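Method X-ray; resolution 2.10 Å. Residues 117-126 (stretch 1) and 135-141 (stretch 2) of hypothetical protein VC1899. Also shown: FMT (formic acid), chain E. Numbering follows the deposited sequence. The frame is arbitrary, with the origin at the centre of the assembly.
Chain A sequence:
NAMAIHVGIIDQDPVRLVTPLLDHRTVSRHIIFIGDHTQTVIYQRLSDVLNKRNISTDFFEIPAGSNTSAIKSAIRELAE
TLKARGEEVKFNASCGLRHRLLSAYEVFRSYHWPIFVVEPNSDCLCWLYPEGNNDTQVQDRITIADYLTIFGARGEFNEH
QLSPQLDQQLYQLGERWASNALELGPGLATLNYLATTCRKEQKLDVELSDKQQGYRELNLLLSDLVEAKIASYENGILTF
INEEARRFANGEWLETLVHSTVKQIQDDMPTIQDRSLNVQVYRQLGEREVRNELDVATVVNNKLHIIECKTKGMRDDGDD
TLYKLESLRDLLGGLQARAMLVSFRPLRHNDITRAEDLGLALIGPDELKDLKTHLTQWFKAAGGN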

# COMPACT_ATOMS: atom_id res chain seq x y z
N VAL A 117 -15.42 -14.46 -11.12
CA VAL A 117 -14.02 -14.03 -11.08
C VAL A 117 -13.96 -12.52 -10.90
O VAL A 117 -14.71 -11.80 -11.53
N VAL A 118 -13.09 -12.07 -10.01
CA VAL A 118 -12.68 -10.64 -9.92
C VAL A 118 -11.51 -10.39 -10.87
O VAL A 118 -10.40 -10.90 -10.68
N GLU A 119 -11.78 -9.65 -11.92
CA GLU A 119 -10.76 -9.33 -12.84
C GLU A 119 -9.78 -8.38 -12.09
O GLU A 119 -10.20 -7.37 -11.49
N PRO A 120 -8.49 -8.74 -12.05
CA PRO A 120 -7.65 -8.03 -11.10
C PRO A 120 -7.40 -6.56 -11.54
O PRO A 120 -7.19 -5.69 -10.70
N ASN A 121 -7.43 -6.28 -12.83
CA ASN A 121 -7.19 -4.91 -13.30
C ASN A 121 -8.39 -3.97 -13.06
O ASN A 121 -8.23 -2.87 -12.47
N SER A 122 -9.59 -4.42 -13.42
CA SER A 122 -10.75 -3.53 -13.35
C SER A 122 -11.30 -3.51 -11.96
O SER A 122 -11.89 -2.49 -11.52
N ASP A 123 -11.04 -4.61 -11.25
CA ASP A 123 -11.67 -5.00 -9.97
C ASP A 123 -13.16 -5.36 -10.10
O ASP A 123 -13.87 -5.35 -9.11
N CYS A 124 -13.64 -5.69 -11.31
CA CYS A 124 -15.05 -6.10 -11.50
C CYS A 124 -15.23 -7.54 -11.13
O CYS A 124 -14.43 -8.38 -11.57
N LEU A 125 -16.26 -7.84 -10.35
CA LEU A 125 -16.66 -9.22 -10.15
C LEU A 125 -17.55 -9.62 -11.33
O LEU A 125 -18.58 -9.00 -11.57
N CYS A 126 -17.14 -10.69 -12.01
CA CYS A 126 -17.67 -11.10 -13.30
C CYS A 126 -18.26 -12.48 -13.10
O CYS A 126 -17.57 -13.38 -12.57
N ASP A 135 -22.54 -8.18 -13.32
CA ASP A 135 -21.20 -7.91 -12.80
C ASP A 135 -21.28 -6.63 -11.99
O ASP A 135 -22.04 -5.72 -12.34
N THR A 136 -20.49 -6.55 -10.94
CA THR A 136 -20.46 -5.35 -10.12
C THR A 136 -19.00 -5.02 -9.82
O THR A 136 -18.10 -5.86 -9.94
N GLN A 137 -18.76 -3.79 -9.39
CA GLN A 137 -17.42 -3.36 -9.07
C GLN A 137 -17.23 -3.75 -7.59
O GLN A 137 -18.03 -3.43 -6.77
N VAL A 138 -16.20 -4.50 -7.24
CA VAL A 138 -16.03 -4.86 -5.83
C VAL A 138 -15.80 -3.64 -4.95
O VAL A 138 -15.04 -2.77 -5.32
N GLN A 139 -16.47 -3.56 -3.80
CA GLN A 139 -16.31 -2.35 -2.98
C GLN A 139 -14.88 -2.34 -2.46
O GLN A 139 -14.23 -3.39 -2.45
N ASP A 140 -14.46 -1.19 -1.95
CA ASP A 140 -13.10 -0.92 -1.53
C ASP A 140 -13.06 -0.82 -0.02
O ASP A 140 -13.28 0.24 0.54
N ARG A 141 -12.78 -1.93 0.65
CA ARG A 141 -12.94 -2.08 2.11
C ARG A 141 -11.68 -2.53 2.83
O ARG A 141 -11.42 -2.14 3.96

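Side-chain packing between residues 117-126 and 135-141 of hypothetical protein VC1899. The backbones set the register: an antiparallel pairing places Cys-124 opposite Gln-137 and Leu-125 opposite Thr-136, held by Leu-125 N to Thr-136 O (2.7 Å), Thr-136 N to Leu-125 O (3.2 Å) and, just past the strand, Val-138 N to Asp-123 O (3.1 Å). Side chains of Leu-125 and Thr-136 share one face of the sheet, those of Cys-124 and Gln-137 the other.

Apolar contacts centre on Val-138 (chi1 t), whose CA-to-CB bond points toward the first stretch. Its CG2 lies 4.0 Å from Leu-125 CB and 4.1 Å from Val-118 CG1, so one methyl meets both neighbours. Val-118 is t; Leu-125 is t at chi1 and chi2, and its CB also approaches Thr-136 OG1 (4.3 Å; Thr-136 is p).

Polar approaches surround Gln-137 (chi1 t, chi2 p), whose end comes nearer the first stretch than its CA-to-CB direction suggests. Its amide is probably turned over in the model, leaving its partners near Ser-122 and Asp-123 open. Asp-123 (t) also reaches inward: OD2 packs 3.6 Å from Val-138 CB and lies 4.0 Å from Asp-140 OD1, a close pair of like charges; OD2 is also hydrogen-bonded elsewhere in the structure.

At the other end, Asp-135 (m) brings OD1 to 3.6 Å from Cys-126 CA and OD2 to 4.1 Å from Cys-126 CB; Cys-126 is m. Asp-135 N donates to O1 of formic acid (3.1 Å, nearly linear), probably a crystallisation component.

Within the first stretch, Glu-119 OE1 accepts from Ser-122 N (2.7 Å) and Ser-122 OG (2.8 Å), while Ser-122 OG (chi1 p) accepts from Cys-124 N (3.1 Å), bracing the turn before the strand.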

# COMPACT_ATOMS: atom_id res chain seq x y z
CB VAL A 117 -13.25 -14.40 -12.36
CG1 VAL A 117 -11.87 -13.76 -12.35
CG2 VAL A 117 -13.05 -15.93 -12.48
CB VAL A 118 -12.20 -10.30 -8.54
CG1 VAL A 118 -11.88 -8.77 -8.44
CG2 VAL A 118 -13.25 -10.75 -7.50
CB GLU A 119 -11.41 -8.71 -14.08
CG GLU A 119 -10.49 -8.69 -15.29
CD GLU A 119 -9.51 -7.53 -15.30
OE1 GLU A 119 -10.01 -6.38 -15.25
OE2 GLU A 119 -8.26 -7.76 -15.50
CB PRO A 120 -6.33 -8.86 -11.10
CG PRO A 120 -6.29 -9.51 -12.54
CD PRO A 120 -7.77 -9.79 -12.80
CB ASN A 121 -6.63 -4.96 -14.74
CG ASN A 121 -5.36 -5.86 -14.83
OD1 ASN A 121 -4.26 -5.47 -14.44
ND2 ASN A 121 -5.55 -7.10 -15.26
CB SER A 122 -11.81 -3.99 -14.34
OG SER A 122 -12.21 -5.30 -14.00
CB ASP A 123 -11.38 -3.98 -8.82
CG ASP A 123 -11.37 -4.61 -7.43
OD1 ASP A 123 -10.84 -5.78 -7.19
OD2 ASP A 123 -11.89 -3.98 -6.53
CB CYS A 124 -15.52 -5.97 -12.95
SG CYS A 124 -15.40 -4.31 -13.62
CB LEU A 125 -17.47 -9.34 -8.89
CG LEU A 125 -17.82 -10.73 -8.41
CD1 LEU A 125 -17.97 -10.70 -6.89
CD2 LEU A 125 -19.08 -11.18 -9.15
CB CYS A 126 -16.53 -11.22 -14.31
SG CYS A 126 -15.59 -9.65 -14.67
CB ASP A 135 -20.16 -7.73 -13.93
CG ASP A 135 -20.13 -8.91 -14.88
OD1 ASP A 135 -20.80 -9.94 -14.62
OD2 ASP A 135 -19.45 -8.81 -15.92
CB THR A 136 -21.24 -5.56 -8.78
OG1 THR A 136 -20.72 -6.69 -8.11
CG2 THR A 136 -22.70 -5.86 -9.02
CB GLN A 137 -17.35 -1.84 -9.31
CG GLN A 137 -16.18 -1.11 -8.71
CD GLN A 137 -14.85 -1.68 -9.16
OE1 GLN A 137 -13.96 -1.91 -8.34
NE2 GLN A 137 -14.70 -1.88 -10.47
CB VAL A 138 -14.87 -5.83 -5.67
CG1 VAL A 138 -14.67 -6.17 -4.17
CG2 VAL A 138 -15.17 -7.12 -6.53
CB GLN A 139 -17.28 -2.37 -1.81
CG GLN A 139 -18.73 -2.26 -2.25
CD GLN A 139 -19.66 -2.14 -1.09
OE1 GLN A 139 -19.31 -2.46 0.04
NE2 GLN A 139 -20.85 -1.63 -1.34
CB ASP A 140 -12.65 0.40 -2.18
CG ASP A 140 -12.60 0.29 -3.72
OD1 ASP A 140 -12.25 -0.81 -4.13
OD2 ASP A 140 -12.95 1.24 -4.48
CB ARG A 141 -14.02 -3.12 2.40
CG ARG A 141 -15.44 -2.78 1.86
CD ARG A 141 -15.95 -1.54 2.44
NE ARG A 141 -17.30 -1.30 1.95
CZ ARG A 141 -18.03 -0.23 2.23
NH1 ARG A 141 -17.52 0.73 2.99
NH2 ARG A 141 -19.28 -0.13 1.75
C FMT E . -23.90 -7.23 -16.20
O1 FMT E . -23.13 -8.22 -16.38
O2 FMT E . -25.07 -7.08 -16.63